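Local structure of cobalt-precorrin-5B C(1)-methyltransferase (Archaeoglobus fulgidus, 1SR8) at residues A[209-214]-A[231-236]; A[235-240]-A[258-263]; A[249-254]-A[275-280]. The protein probably catalyses the S-adenosylmethionine-dependent methylation of C-1 of cobalt-precorrin-5B to cobalt-precorrin-6A, a step in the anaerobic route to adenosylcobalamin. All blocks are in the same frame, centred on the assembly; numbering follows the deposited sequence.

Interaction 1: residues A[209-214]-A[231-236]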
# COMPACT_ATOMS: atom_id res chain seq x y z
N HIS A 209 15.07 -3.15 -21.15
CA HIS A 209 16.49 -3.48 -21.10
C HIS A 209 17.10 -2.97 -19.80
O HIS A 209 17.84 -3.69 -19.12
CB HIS A 209 17.23 -2.89 -22.30
CG HIS A 209 18.70 -3.19 -22.29
ND1 HIS A 209 19.19 -4.47 -22.33
CD2 HIS A 209 19.77 -2.37 -22.18
CE1 HIS A 209 20.51 -4.44 -22.24
NE2 HIS A 209 20.89 -3.17 -22.14
N ARG A 210 16.78 -1.72 -19.46
CA ARG A 210 17.30 -1.11 -18.24
C ARG A 210 16.20 -1.07 -17.19
O ARG A 210 15.08 -0.64 -17.46
CB ARG A 210 17.79 0.31 -18.54
CG ARG A 210 18.74 0.38 -19.73
CD ARG A 210 19.33 1.77 -19.93
NE ARG A 210 20.16 1.85 -21.14
CZ ARG A 210 19.67 1.98 -22.38
NH1 ARG A 210 18.36 2.06 -22.58
NH2 ARG A 210 20.50 2.02 -23.42
N ILE A 211 16.51 -1.54 -15.98
CA ILE A 211 15.52 -1.54 -14.91
C ILE A 211 16.09 -1.17 -13.54
O ILE A 211 17.20 -1.57 -13.19
CB ILE A 211 14.82 -2.93 -14.77
CG1 ILE A 211 15.86 -4.01 -14.39
CG2 ILE A 211 14.08 -3.28 -16.05
CD1 ILE A 211 15.28 -5.28 -13.76
N ALA A 212 15.31 -0.41 -12.78
CA ALA A 212 15.73 -0.04 -11.43
C ALA A 212 15.03 -0.99 -10.45
O ALA A 212 13.80 -1.04 -10.39
CB ALA A 212 15.35 1.41 -11.14
N ILE A 213 15.81 -1.75 -9.69
CA ILE A 213 15.27 -2.68 -8.70
C ILE A 213 15.20 -1.93 -7.36
O ILE A 213 16.23 -1.71 -6.72
CB ILE A 213 16.20 -3.92 -8.54
CG1 ILE A 213 16.49 -4.54 -9.91
CG2 ILE A 213 15.54 -4.95 -7.62
CD1 ILE A 213 17.59 -5.58 -9.90
N THR A 214 14.00 -1.53 -6.96
CA THR A 214 13.83 -0.76 -5.73
C THR A 214 13.17 -1.54 -4.59
O THR A 214 12.48 -2.53 -4.83
CB THR A 214 13.04 0.53 -6.01
OG1 THR A 214 11.65 0.24 -6.22
CG2 THR A 214 13.61 1.21 -7.25
N GLN A 231 13.58 1.42 -16.13
CA GLN A 231 12.18 1.19 -15.77
C GLN A 231 12.14 0.82 -14.28
O GLN A 231 12.69 -0.22 -13.86
CB GLN A 231 11.57 0.06 -16.61
CG GLN A 231 10.05 0.01 -16.54
CD GLN A 231 9.40 1.30 -17.01
OE1 GLN A 231 9.93 1.99 -17.87
NE2 GLN A 231 8.23 1.61 -16.45
N PRO A 232 11.50 1.66 -13.45
CA PRO A 232 11.41 1.42 -12.01
C PRO A 232 10.41 0.34 -11.59
O PRO A 232 9.24 0.36 -11.98
CB PRO A 232 11.06 2.80 -11.46
CG PRO A 232 10.18 3.37 -12.53
CD PRO A 232 10.85 2.94 -13.83
N PHE A 233 10.92 -0.60 -10.80
CA PHE A 233 10.16 -1.73 -10.28
C PHE A 233 10.39 -1.87 -8.79
O PHE A 233 11.46 -1.53 -8.28
CB PHE A 233 10.61 -3.03 -10.96
CG PHE A 233 10.15 -3.15 -12.38
CD1 PHE A 233 8.83 -3.52 -12.67
CD2 PHE A 233 11.00 -2.85 -13.44
CE1 PHE A 233 8.37 -3.58 -13.97
CE2 PHE A 233 10.54 -2.90 -14.76
CZ PHE A 233 9.23 -3.26 -15.02
N VAL A 234 9.38 -2.37 -8.08
CA VAL A 234 9.52 -2.59 -6.66
C VAL A 234 9.61 -4.08 -6.44
O VAL A 234 8.69 -4.82 -6.77
CB VAL A 234 8.30 -2.06 -5.88
CG1 VAL A 234 8.45 -2.43 -4.41
CG2 VAL A 234 8.20 -0.56 -6.03
N PHE A 235 10.73 -4.53 -5.91
CA PHE A 235 10.93 -5.95 -5.65
C PHE A 235 11.12 -6.21 -4.16
O PHE A 235 11.36 -7.35 -3.75
CB PHE A 235 12.14 -6.46 -6.44
CG PHE A 235 11.80 -6.86 -7.85
CD1 PHE A 235 11.44 -8.17 -8.14
CD2 PHE A 235 11.79 -5.92 -8.87
CE1 PHE A 235 11.06 -8.53 -9.44
CE2 PHE A 235 11.42 -6.27 -10.17
CZ PHE A 235 11.05 -7.58 -10.45
N GLY A 236 11.00 -5.16 -3.35
CA GLY A 236 11.17 -5.32 -1.92
C GLY A 236 12.50 -5.97 -1.56
O GLY A 236 13.57 -5.49 -1.94

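Interaction 2: residues A[235-240]-A[258-263]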
# COMPACT_ATOMS: atom_id res chain seq x y z
N PHE A 235 10.73 -4.53 -5.91
CA PHE A 235 10.93 -5.95 -5.65
C PHE A 235 11.12 -6.21 -4.16
O PHE A 235 11.36 -7.35 -3.75
CB PHE A 235 12.14 -6.46 -6.44
CG PHE A 235 11.80 -6.86 -7.85
CD1 PHE A 235 11.44 -8.17 -8.14
CD2 PHE A 235 11.79 -5.92 -8.87
CE1 PHE A 235 11.06 -8.53 -9.44
CE2 PHE A 235 11.42 -6.27 -10.17
CZ PHE A 235 11.05 -7.58 -10.45
N GLY A 236 11.00 -5.16 -3.35
CA GLY A 236 11.17 -5.32 -1.92
C GLY A 236 12.50 -5.97 -1.56
O GLY A 236 13.57 -5.49 -1.94
N VAL A 237 12.44 -7.08 -0.83
CA VAL A 237 13.66 -7.77 -0.45
C VAL A 237 14.01 -8.89 -1.42
O VAL A 237 15.03 -9.56 -1.27
CB VAL A 237 13.54 -8.35 0.98
CG1 VAL A 237 13.18 -7.24 1.96
CG2 VAL A 237 12.49 -9.46 0.99
N HIS A 238 13.15 -9.06 -2.43
CA HIS A 238 13.33 -10.10 -3.44
C HIS A 238 14.22 -9.61 -4.58
O HIS A 238 13.86 -9.74 -5.75
CB HIS A 238 11.96 -10.51 -3.98
CG HIS A 238 10.93 -10.73 -2.91
ND1 HIS A 238 10.93 -11.83 -2.09
CD2 HIS A 238 9.90 -9.95 -2.50
CE1 HIS A 238 9.95 -11.73 -1.22
NE2 HIS A 238 9.30 -10.60 -1.44
N ILE A 239 15.37 -9.05 -4.22
CA ILE A 239 16.34 -8.50 -5.16
C ILE A 239 17.06 -9.57 -5.97
O ILE A 239 17.31 -9.38 -7.17
CB ILE A 239 17.39 -7.64 -4.43
CG1 ILE A 239 16.74 -6.35 -3.92
CG2 ILE A 239 18.55 -7.31 -5.35
CD1 ILE A 239 17.65 -5.46 -3.10
N ASP A 240 17.41 -10.67 -5.32
CA ASP A 240 18.12 -11.77 -5.98
C ASP A 240 17.36 -12.22 -7.22
O ASP A 240 17.94 -12.47 -8.27
CB ASP A 240 18.29 -12.95 -5.02
CG ASP A 240 19.19 -12.62 -3.84
OD1 ASP A 240 20.31 -12.10 -4.05
OD2 ASP A 240 18.77 -12.90 -2.69
N LEU A 258 17.75 -3.26 2.36
CA LEU A 258 18.95 -3.66 1.65
C LEU A 258 19.82 -4.61 2.48
O LEU A 258 20.39 -5.56 1.95
CB LEU A 258 19.77 -2.43 1.23
CG LEU A 258 19.18 -1.59 0.09
CD1 LEU A 258 20.08 -0.40 -0.18
CD2 LEU A 258 19.04 -2.46 -1.15
N LYS A 259 19.93 -4.35 3.78
CA LYS A 259 20.74 -5.22 4.63
C LYS A 259 20.00 -6.54 4.86
O LYS A 259 20.63 -7.57 5.10
CB LYS A 259 21.07 -4.55 5.96
CG LYS A 259 19.86 -4.13 6.76
CD LYS A 259 20.26 -3.62 8.14
CE LYS A 259 19.03 -3.23 8.94
NZ LYS A 259 18.01 -4.32 8.95
N ILE A 260 18.67 -6.51 4.77
CA ILE A 260 17.89 -7.73 4.93
C ILE A 260 18.16 -8.63 3.73
O ILE A 260 18.29 -9.85 3.87
CB ILE A 260 16.37 -7.42 5.00
CG1 ILE A 260 16.06 -6.60 6.25
CG2 ILE A 260 15.58 -8.72 5.02
CD1 ILE A 260 14.60 -6.24 6.41
N TRP A 261 18.23 -8.05 2.54
CA TRP A 261 18.50 -8.82 1.35
C TRP A 261 19.97 -9.25 1.33
O TRP A 261 20.29 -10.42 1.10
CB TRP A 261 18.20 -8.00 0.10
CG TRP A 261 19.07 -8.37 -1.05
CD1 TRP A 261 19.05 -9.54 -1.75
CD2 TRP A 261 20.16 -7.61 -1.58
NE1 TRP A 261 20.07 -9.56 -2.67
CE2 TRP A 261 20.76 -8.38 -2.59
CE3 TRP A 261 20.69 -6.34 -1.30
CZ2 TRP A 261 21.87 -7.94 -3.32
CZ3 TRP A 261 21.79 -5.89 -2.02
CH2 TRP A 261 22.37 -6.69 -3.02
N ALA A 262 20.86 -8.29 1.55
CA ALA A 262 22.30 -8.54 1.56
C ALA A 262 22.67 -9.50 2.68
O ALA A 262 23.10 -10.62 2.43
CB ALA A 262 23.06 -7.21 1.72
N GLY A 263 22.48 -9.03 3.91
CA GLY A 263 22.80 -9.82 5.08
C GLY A 263 23.39 -8.92 6.16
O GLY A 263 23.46 -9.30 7.33

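Interaction 3: residues A[249-254]-A[275-280]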
# COMPACT_ATOMS: atom_id res chain seq x y z
N LYS A 249 20.75 -3.35 -14.92
CA LYS A 249 20.09 -3.26 -13.62
C LYS A 249 20.77 -2.31 -12.65
O LYS A 249 21.99 -2.19 -12.61
CB LYS A 249 20.04 -4.64 -12.97
CG LYS A 249 19.23 -5.63 -13.75
CD LYS A 249 19.78 -7.02 -13.55
CE LYS A 249 21.10 -7.18 -14.25
NZ LYS A 249 21.47 -8.61 -14.37
N ILE A 250 19.95 -1.63 -11.86
CA ILE A 250 20.47 -0.74 -10.85
C ILE A 250 19.62 -1.01 -9.61
O ILE A 250 18.41 -1.20 -9.71
CB ILE A 250 20.36 0.75 -11.31
CG1 ILE A 250 21.34 1.61 -10.50
CG2 ILE A 250 18.94 1.29 -11.14
CD1 ILE A 250 21.42 3.05 -10.96
N ILE A 251 20.26 -1.08 -8.45
CA ILE A 251 19.55 -1.32 -7.20
C ILE A 251 19.43 -0.03 -6.39
O ILE A 251 20.43 0.63 -6.11
CB ILE A 251 20.26 -2.39 -6.33
CG1 ILE A 251 20.32 -3.72 -7.09
CG2 ILE A 251 19.53 -2.55 -5.00
CD1 ILE A 251 21.09 -4.80 -6.37
N VAL A 252 18.20 0.33 -6.04
CA VAL A 252 17.94 1.53 -5.25
C VAL A 252 17.08 1.14 -4.05
O VAL A 252 16.03 0.52 -4.21
CB VAL A 252 17.20 2.60 -6.08
CG1 VAL A 252 17.04 3.88 -5.26
CG2 VAL A 252 17.94 2.86 -7.39
N GLY A 253 17.53 1.48 -2.85
CA GLY A 253 16.76 1.14 -1.67
C GLY A 253 17.28 1.76 -0.40
O GLY A 253 18.35 2.36 -0.38
N PHE A 254 16.51 1.62 0.67
CA PHE A 254 16.90 2.16 1.96
C PHE A 254 17.64 1.08 2.76
O PHE A 254 17.40 -0.11 2.58
CB PHE A 254 15.67 2.65 2.74
CG PHE A 254 15.01 3.85 2.12
CD1 PHE A 254 14.20 3.72 1.00
CD2 PHE A 254 15.20 5.12 2.65
CE1 PHE A 254 13.58 4.84 0.41
CE2 PHE A 254 14.59 6.24 2.07
CZ PHE A 254 13.78 6.10 0.95
N GLU A 275 28.05 -8.62 -7.71
CA GLU A 275 27.02 -8.97 -8.68
C GLU A 275 27.19 -8.13 -9.94
O GLU A 275 26.52 -8.36 -10.94
CB GLU A 275 25.63 -8.69 -8.10
CG GLU A 275 25.21 -9.60 -6.96
CD GLU A 275 24.79 -10.96 -7.45
OE1 GLU A 275 24.37 -11.07 -8.62
OE2 GLU A 275 24.85 -11.92 -6.65
N GLY A 276 28.09 -7.15 -9.88
CA GLY A 276 28.32 -6.30 -11.02
C GLY A 276 27.19 -5.30 -11.23
O GLY A 276 26.99 -4.80 -12.34
N VAL A 277 26.45 -5.02 -10.16
CA VAL A 277 25.33 -4.09 -10.20
C VAL A 277 25.45 -3.02 -9.12
O VAL A 277 25.68 -3.31 -7.95
CB VAL A 277 23.99 -4.83 -10.03
CG1 VAL A 277 22.84 -3.85 -10.12
CG2 VAL A 277 23.85 -5.90 -11.09
N ARG A 278 25.29 -1.77 -9.53
CA ARG A 278 25.38 -0.66 -8.60
C ARG A 278 24.21 -0.69 -7.62
O ARG A 278 23.08 -0.98 -8.00
CB ARG A 278 25.36 0.67 -9.36
CG ARG A 278 25.50 1.88 -8.46
CD ARG A 278 25.33 3.18 -9.21
NE ARG A 278 25.49 4.33 -8.33
CZ ARG A 278 25.30 5.59 -8.71
NH1 ARG A 278 24.95 5.86 -9.95
NH2 ARG A 278 25.46 6.58 -7.83
N VAL A 279 24.51 -0.38 -6.35
CA VAL A 279 23.50 -0.32 -5.30
C VAL A 279 23.49 1.09 -4.73
O VAL A 279 24.47 1.53 -4.14
CB VAL A 279 23.79 -1.29 -4.15
CG1 VAL A 279 22.72 -1.15 -3.08
CG2 VAL A 279 23.82 -2.71 -4.66
N VAL A 280 22.38 1.80 -4.93
CA VAL A 280 22.22 3.16 -4.43
C VAL A 280 21.43 3.13 -3.12
O VAL A 280 20.23 2.82 -3.11
CB VAL A 280 21.45 4.05 -5.43
CG1 VAL A 280 21.32 5.45 -4.88
CG2 VAL A 280 22.15 4.05 -6.77
O HOH W 1 24.85 -1.04 -12.14

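Interaction 1: residues A[209-214]-A[231-236]
Parallel strand pairing joins Ile211, Ala212, Ile213 and Thr214 to Gln231, Pro232, Phe233 and Val234, setting edge strand 231-234 against strand 210-214 in a four-stranded sheet. The bonds alternate from strand to strand: Gln231 N donates to Arg210 O, Ala212 N to Gln231 O, Phe233 N to Ala212 O and Phe235 N to Thr214 O. Pro232 has no N-H to give, and it suits its place because its backbone N faces outward, away from strand 210-214, so no bond of the ladder is lost.

Thr214 grips its neighbour twice. Its N lies 2.9 Å from Phe233 O, while its OG1, turned between the backbone N and the carbonyl carbon (chi1 74°), donates to Phe233 O at 2.7 Å from above the carbonyl plane. OG1 also touches Val234 CG2 at 3.5 Å. A valine in its place would probably leave Phe233 O with the backbone N-H as its one donor from this strand, giving up the second hold on the strand end.

Ile211, Ile213 and Phe233 share one face. Ile211 CG2 leans on Phe233 CE2 at 3.8 Å, and two residues on, Ile213 CG2 meets CB of Phe235, just past the strand end, at 3.9 Å; both pairs meet at a slant. Helix 239-242 packs on Ile213 and Phe235 there. The other face carries Ala212, Thr214 and Pro232 beneath helix 217-226, where the small Ala212 and Thr214 let Ala219 and Ala223 come close. Strand 210-214, helix 217-226 and strand 231-234 thus form a beta-alpha-beta unit, the building block of parallel alpha/beta folds.

Interaction 2: residues A[235-240]-A[258-263]
The indole of Trp261 is engaged in two directions at once by consecutive residues: Ile239 lies over its face while Asp240 takes its N-H at the edge. The contact belongs to a layered alpha/beta fold, in which helices 239-242 and 255-262 pack beside each other on one face of the parallel sheet, and Ile239, Leu258 and Trp261 all reach Ile251 of strand 248-253.

Ile239 CB stands 3.6 Å from the centroid of the five-membered ring and only 8° off its normal, a CH-pi contact. Its two branches spread from there, CG2 anti to the backbone N and CG1 beside it (chi1 -70°): CG2 meets CE2 of Trp261 at 3.7 Å, and CD1, carried on CG1, meets CD2 at 3.6 Å. A beta-branched aliphatic residue suits this place because its fork covers both rings of the indole. The same CD1 also meets Leu258 CD2 at 3.8 Å. On the opposite face of the indole sits Ala262 CB, offset toward the rim, so the ring lies between a neighbour in its own helix and a partner across the contact.

The approach to this site is a type II' turn from Phe235 to His238, and Gly236 suits it because its phi is positive. His238 then takes the N-cap position, and Ile239 and Asp240 follow in the first turn of the helix. Nearer the surface, Val237 CG1 and Ile260 CG2 meet at 4.2 Å.

Asp240 has a second partner, Arg271 of helix 265-273, in a salt bridge through the same OD1, which probably favours the ionised carboxylate. Trp261 NE1 donates to Asp240 OD1 at 2.9 Å, the oxygen lying almost in the indole plane while the nitrogen sits well above the plane of the carboxylate.

Interaction 3: residues A[249-254]-A[275-280]
With CG1 of Ile251 set beside its backbone N (chi1 -61°) and CG1 of Val277 anti to its own N (chi1 -178°), the two side chains meet at about a right angle, CG1 to CG1, 3.9 Å apart. This is where edge strand 278-281 joins strand 248-253 in the parallel sheet, the two linked by helices 255-262 and 265-273 in a beta-alpha-beta crossover with a helical pair in the middle.

Ile251 then runs side by side with Val279, its CD1 3.8 Å from Val279 CG2. Both point to the face covered by helix 255-262, whose Leu258 touches each. Beta-branched residues suit such extended strands, and here they make an apolar surface for the helix. On the other face Val252 and Val280 lie alongside each other, CG2 of the former 4.2 Å from CB of the latter, and both touch Tyr222 of helix 217-226. Arg278 stretches out on this side with every side-chain torsion near 180°, and Val280 CG2 lies over one face of its guanidinium, toward the rim.

Toward Gly253 three direct bonds join the backbones: Ile251 N donates to Arg278 O, Val280 N to Ile251 O, and Gly253 N to Val280 O at 3.0 Å. Val277 packs tightly toward Lys249, its CG1 just 3.1 Å from Lys249 O. The Lys249 ammonium is held by His245, NZ bonding to His245 O. Between Lys249 O and Arg278 N a water stands in for a direct bond, donating to the first at 3.1 Å and accepting from the second at 2.7 Å.

Interactions 1 and 3 are the two outer pairings of one parallel sheet, their centres about 10 Å apart, joined by the central pair of strands 210-214 and 248-253: Ile213 N is 2.7 Å from Ile250 O, and Ile213 O is 2.9 Å from Val252 N, both probable hydrogen bonds. Interaction 2 packs on one face of that sheet. It continues the chain of interaction 1 through the shared Phe235 and Gly236, and Ile239 CG1 touches Ile213 CG2 at 4.1 Å. Toward interaction 3, Ile239 CG2 meets Ile251 CD1 at 3.7 Å and Leu258 CD1 meets Val279 CG1 at 4.0 Å. All three contacts build one alpha/beta layer of the chain.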